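PDB 7JVH: glycoside Hydrolase Family 43_12 from Metagenome, which probably hydrolyses glycosidic bonds in plant cell-wall polysaccharides or their oligosaccharides, as a family 43 glycoside hydrolase from the capybara gut. Local coordinates for residues I243-C254 / V266-Y277. Residues are numbered along the deposited sequence; the frame is centred on the assembly and turned at random.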
loop_
_atom_site.group_PDB
_atom_site.type_symbol
_atom_site.label_atom_id
_atom_site.label_comp_id
_atom_site.label_asym_id
_atom_site.label_seq_id
_atom_site.Cartn_x
_atom_site.Cartn_y
_atom_site.Cartn_z
ATOM N N ILE A 243 -12.348 -16.948 -6.231
ATOM C CA ILE A 243 -12.737 -18.307 -6.574
ATOM C C ILE A 243 -11.492 -19.151 -6.778
ATOM O O ILE A 243 -10.537 -18.715 -7.422
ATOM C CB ILE A 243 -13.598 -18.383 -7.856
ATOM C CG1 ILE A 243 -14.855 -17.515 -7.746
ATOM C CG2 ILE A 243 -13.990 -19.824 -8.149
ATOM C CD1 ILE A 243 -15.918 -18.054 -6.819
ATOM N N TYR A 244 -11.507 -20.359 -6.199
ATOM C CA TYR A 244 -10.521 -21.399 -6.461
ATOM C C TYR A 244 -11.291 -22.679 -6.720
ATOM O O TYR A 244 -12.402 -22.845 -6.227
ATOM C CB TYR A 244 -9.570 -21.583 -5.267
ATOM C CG TYR A 244 -9.013 -20.297 -4.691
ATOM C CD1 TYR A 244 -7.922 -19.650 -5.272
ATOM C CD2 TYR A 244 -9.579 -19.735 -3.551
ATOM C CE1 TYR A 244 -7.418 -18.489 -4.735
ATOM C CE2 TYR A 244 -9.080 -18.559 -3.006
ATOM C CZ TYR A 244 -8.007 -17.945 -3.597
ATOM O OH TYR A 244 -7.536 -16.780 -3.043
ATOM N N LYS A 245 -10.713 -23.576 -7.518
ATOM C CA LYS A 245 -11.317 -24.879 -7.768
ATOM C C LYS A 245 -10.325 -25.943 -7.384
ATOM O O LYS A 245 -9.187 -25.887 -7.815
ATOM C CB LYS A 245 -11.692 -25.020 -9.233
ATOM C CG LYS A 245 -12.691 -26.132 -9.504
ATOM C CD LYS A 245 -12.980 -26.210 -10.995
ATOM C CE LYS A 245 -13.960 -27.304 -11.314
ATOM N NZ LYS A 245 -14.289 -27.285 -12.760
ATOM N N LYS A 246 -10.767 -26.905 -6.566
ATOM C CA LYS A 246 -9.913 -27.981 -6.061
ATOM C C LYS A 246 -10.709 -29.280 -5.879
ATOM O O LYS A 246 -11.725 -29.299 -5.192
ATOM C CB LYS A 246 -9.289 -27.544 -4.740
ATOM C CG LYS A 246 -8.026 -28.298 -4.346
ATOM C CD LYS A 246 -7.382 -27.650 -3.138
ATOM C CE LYS A 246 -6.368 -28.543 -2.455
ATOM N NZ LYS A 246 -7.053 -29.665 -1.738
ATOM N N ASN A 247 -10.221 -30.362 -6.493
ATOM C CA ASN A 247 -10.896 -31.678 -6.505
ATOM C C ASN A 247 -12.334 -31.592 -6.992
ATOM O O ASN A 247 -13.228 -32.195 -6.407
ATOM C CB ASN A 247 -10.869 -32.340 -5.118
ATOM C CG ASN A 247 -9.479 -32.353 -4.505
ATOM O OD1 ASN A 247 -9.309 -32.124 -3.303
ATOM N ND2 ASN A 247 -8.472 -32.624 -5.333
ATOM N N GLY A 248 -12.548 -30.810 -8.052
ATOM C CA GLY A 248 -13.857 -30.655 -8.667
ATOM C C GLY A 248 -14.832 -29.730 -7.958
ATOM O O GLY A 248 -15.910 -29.462 -8.496
ATOM N N THR A 249 -14.455 -29.207 -6.785
ATOM C CA THR A 249 -15.300 -28.325 -5.982
ATOM C C THR A 249 -14.866 -26.868 -6.146
ATOM O O THR A 249 -13.672 -26.583 -6.238
ATOM C CB THR A 249 -15.213 -28.713 -4.492
ATOM O OG1 THR A 249 -15.662 -30.060 -4.319
ATOM C CG2 THR A 249 -16.049 -27.802 -3.618
ATOM N N TYR A 250 -15.839 -25.950 -6.176
ATOM C CA TYR A 250 -15.588 -24.507 -6.245
ATOM C C TYR A 250 -15.550 -23.927 -4.845
ATOM O O TYR A 250 -16.309 -24.335 -3.969
ATOM C CB TYR A 250 -16.658 -23.789 -7.096
ATOM C CG TYR A 250 -16.641 -24.221 -8.546
ATOM C CD1 TYR A 250 -15.846 -23.567 -9.470
ATOM C CD2 TYR A 250 -17.377 -25.321 -8.971
ATOM C CE1 TYR A 250 -15.800 -23.977 -10.792
ATOM C CE2 TYR A 250 -17.316 -25.756 -10.283
ATOM C CZ TYR A 250 -16.542 -25.066 -11.193
ATOM O OH TYR A 250 -16.487 -25.470 -12.505
ATOM N N TYR A 251 -14.648 -22.962 -4.646
ATOM C CA TYR A 251 -14.428 -22.315 -3.357
ATOM C C TYR A 251 -14.474 -20.824 -3.536
ATOM O O TYR A 251 -13.845 -20.291 -4.439
ATOM C CB TYR A 251 -13.078 -22.744 -2.790
ATOM C CG TYR A 251 -13.077 -24.183 -2.321
ATOM C CD1 TYR A 251 -13.426 -24.494 -1.016
ATOM C CD2 TYR A 251 -12.753 -25.227 -3.186
ATOM C CE1 TYR A 251 -13.439 -25.802 -0.565
ATOM C CE2 TYR A 251 -12.779 -26.540 -2.757
ATOM C CZ TYR A 251 -13.120 -26.823 -1.436
ATOM O OH TYR A 251 -13.150 -28.126 -0.991
ATOM N N LEU A 252 -15.243 -20.159 -2.673
ATOM C CA LEU A 252 -15.317 -18.706 -2.618
ATOM C C LEU A 252 -14.770 -18.282 -1.266
ATOM O O LEU A 252 -15.317 -18.656 -0.230
ATOM C CB LEU A 252 -16.768 -18.210 -2.787
ATOM C CG LEU A 252 -17.033 -16.728 -2.494
ATOM C CD1 LEU A 252 -16.347 -15.844 -3.518
ATOM C CD2 LEU A 252 -18.529 -16.458 -2.460
HETATM N N MSE A 253 -13.683 -17.504 -1.296
HETATM C CA MSE A 253 -13.102 -16.944 -0.083
HETATM C C MSE A 253 -13.291 -15.429 -0.098
HETATM O O MSE A 253 -12.974 -14.775 -1.090
HETATM C CB MSE A 253 -11.618 -17.309 0.030
HETATM C CG MSE A 253 -11.041 -17.063 1.409
HETATM SE SE MSE A 253 -9.154 -17.566 1.554
HETATM C CE MSE A 253 -9.241 -19.460 1.836
ATOM N N CYS A 254 -13.805 -14.888 1.011
ATOM C CA CYS A 254 -14.099 -13.468 1.111
ATOM C C CYS A 254 -13.619 -12.902 2.425
ATOM O O CYS A 254 -13.538 -13.620 3.417
ATOM C CB CYS A 254 -15.616 -13.240 1.023
ATOM S SG CYS A 254 -16.407 -13.916 -0.447
ATOM N N VAL A 266 -13.508 -15.546 5.519
ATOM C CA VAL A 266 -14.480 -16.607 5.595
ATOM C C VAL A 266 -14.396 -17.407 4.300
ATOM O O VAL A 266 -13.796 -16.943 3.329
ATOM C CB VAL A 266 -15.893 -16.059 5.837
ATOM C CG1 VAL A 266 -15.930 -15.245 7.111
ATOM C CG2 VAL A 266 -16.371 -15.217 4.662
ATOM N N ILE A 267 -14.989 -18.607 4.298
ATOM C CA ILE A 267 -14.845 -19.546 3.191
ATOM C C ILE A 267 -16.164 -20.290 2.924
ATOM O O ILE A 267 -16.829 -20.757 3.865
ATOM C CB ILE A 267 -13.719 -20.571 3.460
ATOM C CG1 ILE A 267 -13.423 -21.412 2.210
ATOM C CG2 ILE A 267 -14.074 -21.484 4.633
ATOM C CD1 ILE A 267 -12.646 -20.683 1.134
ATOM N N PHE A 268 -16.503 -20.396 1.632
ATOM C CA PHE A 268 -17.709 -21.025 1.121
ATOM C C PHE A 268 -17.289 -22.054 0.085
ATOM O O PHE A 268 -16.245 -21.891 -0.552
ATOM C CB PHE A 268 -18.567 -19.990 0.379
ATOM C CG PHE A 268 -19.095 -18.877 1.242
ATOM C CD1 PHE A 268 -18.350 -17.724 1.460
ATOM C CD2 PHE A 268 -20.359 -18.975 1.817
ATOM C CE1 PHE A 268 -18.846 -16.708 2.243
ATOM C CE2 PHE A 268 -20.851 -17.948 2.611
ATOM C CZ PHE A 268 -20.098 -16.809 2.812
ATOM N N LYS A 269 -18.116 -23.083 -0.121
ATOM C CA LYS A 269 -17.918 -24.017 -1.234
ATOM C C LYS A 269 -19.216 -24.338 -1.999
ATOM O O LYS A 269 -20.315 -24.184 -1.464
ATOM C CB LYS A 269 -17.227 -25.302 -0.748
ATOM C CG LYS A 269 -18.132 -26.323 -0.077
ATOM C CD LYS A 269 -17.337 -27.513 0.448
ATOM C CE LYS A 269 -18.232 -28.506 1.174
ATOM N NZ LYS A 269 -18.832 -29.519 0.248
ATOM N N ALA A 270 -19.065 -24.774 -3.257
ATOM C CA ALA A 270 -20.179 -25.157 -4.116
ATOM C C ALA A 270 -19.775 -26.221 -5.121
ATOM O O ALA A 270 -18.590 -26.352 -5.444
ATOM C CB ALA A 270 -20.725 -23.949 -4.857
ATOM N N ASP A 271 -20.773 -26.967 -5.620
ATOM C CA ASP A 271 -20.566 -28.021 -6.611
ATOM C C ASP A 271 -20.588 -27.503 -8.049
ATOM O O ASP A 271 -20.326 -28.256 -8.986
ATOM C CB ASP A 271 -21.618 -29.116 -6.450
ATOM C CG ASP A 271 -21.517 -29.833 -5.109
ATOM O OD1 ASP A 271 -20.398 -30.041 -4.583
ATOM O OD2 ASP A 271 -22.570 -30.200 -4.564
ATOM N N ASN A 272 -20.904 -26.212 -8.205
ATOM C CA ASN A 272 -21.069 -25.545 -9.498
ATOM C C ASN A 272 -20.679 -24.061 -9.391
ATOM O O ASN A 272 -20.861 -23.437 -8.336
ATOM C CB ASN A 272 -22.521 -25.742 -9.968
ATOM C CG ASN A 272 -22.972 -24.739 -11.014
ATOM O OD1 ASN A 272 -23.450 -23.660 -10.678
ATOM N ND2 ASN A 272 -22.906 -25.122 -12.287
ATOM N N ILE A 273 -20.136 -23.498 -10.477
ATOM C CA ILE A 273 -19.616 -22.131 -10.452
ATOM C C ILE A 273 -20.649 -21.108 -9.955
ATOM O O ILE A 273 -20.300 -20.181 -9.223
ATOM C CB ILE A 273 -19.060 -21.695 -11.829
ATOM C CG1 ILE A 273 -18.382 -20.311 -11.738
ATOM C CG2 ILE A 273 -20.156 -21.650 -12.887
ATOM C CD1 ILE A 273 -17.255 -20.253 -10.727
ATOM N N TYR A 274 -21.908 -21.285 -10.380
ATOM C CA TYR A 274 -23.047 -20.467 -9.943
ATOM C C TYR A 274 -23.733 -21.100 -8.734
ATOM O O TYR A 274 -24.589 -20.478 -8.102
ATOM C CB TYR A 274 -24.095 -20.360 -11.059
ATOM C CG TYR A 274 -23.732 -19.457 -12.215
ATOM C CD1 TYR A 274 -23.775 -18.078 -12.072
ATOM C CD2 TYR A 274 -23.382 -19.977 -13.459
ATOM C CE1 TYR A 274 -23.471 -17.231 -13.121
ATOM C CE2 TYR A 274 -23.063 -19.147 -14.520
ATOM C CZ TYR A 274 -23.111 -17.770 -14.348
ATOM O OH TYR A 274 -22.796 -16.923 -15.400
ATOM N N GLY A 275 -23.357 -22.356 -8.449
ATOM C CA GLY A 275 -24.141 -23.286 -7.640
ATOM C C GLY A 275 -24.255 -22.644 -6.268
ATOM O O GLY A 275 -23.507 -21.708 -5.979
ATOM N N PRO A 276 -25.183 -23.107 -5.402
ATOM C CA PRO A 276 -25.331 -22.505 -4.078
ATOM C C PRO A 276 -24.006 -22.631 -3.324
ATOM O O PRO A 276 -23.433 -23.710 -3.284
ATOM C CB PRO A 276 -26.461 -23.313 -3.431
ATOM C CG PRO A 276 -26.623 -24.535 -4.269
ATOM C CD PRO A 276 -26.082 -24.243 -5.634
ATOM N N TYR A 277 -23.505 -21.509 -2.800
ATOM C CA TYR A 277 -22.276 -21.481 -2.021
ATOM C C TYR A 277 -22.665 -21.516 -0.560
ATOM O O TYR A 277 -23.360 -20.621 -0.095
ATOM C CB TYR A 277 -21.470 -20.217 -2.329
ATOM C CG TYR A 277 -20.724 -20.290 -3.637
ATOM C CD1 TYR A 277 -19.425 -20.806 -3.700
ATOM C CD2 TYR A 277 -21.307 -19.855 -4.805
ATOM C CE1 TYR A 277 -18.742 -20.876 -4.903
ATOM C CE2 TYR A 277 -20.634 -19.918 -6.009
ATOM C CZ TYR A 277 -19.359 -20.430 -6.060
ATOM O OH TYR A 277 -18.693 -20.499 -7.266
#
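Strands 249-254 and 266-270 are the two middle strands of one blade of the five-bladed beta-propeller typical of glycoside hydrolase family 43, and they run antiparallel, their axes at 157°. Tyr250, Leu252 and Cys254 each exchange two backbone hydrogen bonds with Ala270, Phe268 and Val266 respectively, the shortest being Phe268 N to Leu252 O at 2.8 Å. The loop after Ala270 then folds back over the blade face that carries these residues. There the Tyr250 ring is held between two layers: Ile273 N lies 3.6 Å above one face, offset toward the rim, and Lys245 CG lies over the opposite face, also near the rim. Ile273 CD1 reaches Tyr250 CD1 at 3.8 Å, with Ile273 CG1 anti to its own N (chi1 -174°) helping to bring CD1 there. The Tyr250 hydroxyl hydrogen-bonds with Lys245 NZ and Asp179 OD2, and the lysine also forms salt bridges with Asp179 and Asp180. An alanine in place of Tyr250 would probably leave Ile273 without its aromatic platform and Asp179 without a hydroxyl partner. Tyr277 closes the loop: its OH donates to Ile273 O at 2.6 Å, from above the carbonyl plane, while Ala270 CB sits over the ring centre and Leu252 CB packs 3.8 Å from Tyr277 CD1. On the other blade face, the CE of selenomethionine Met253 touches Ile267 CD1, and Tyr251 lies alongside the start of Lys269. The strand pair thus rests on regular backbone bonding, whereas the returning loop packs on it through Ile273 and Tyr277.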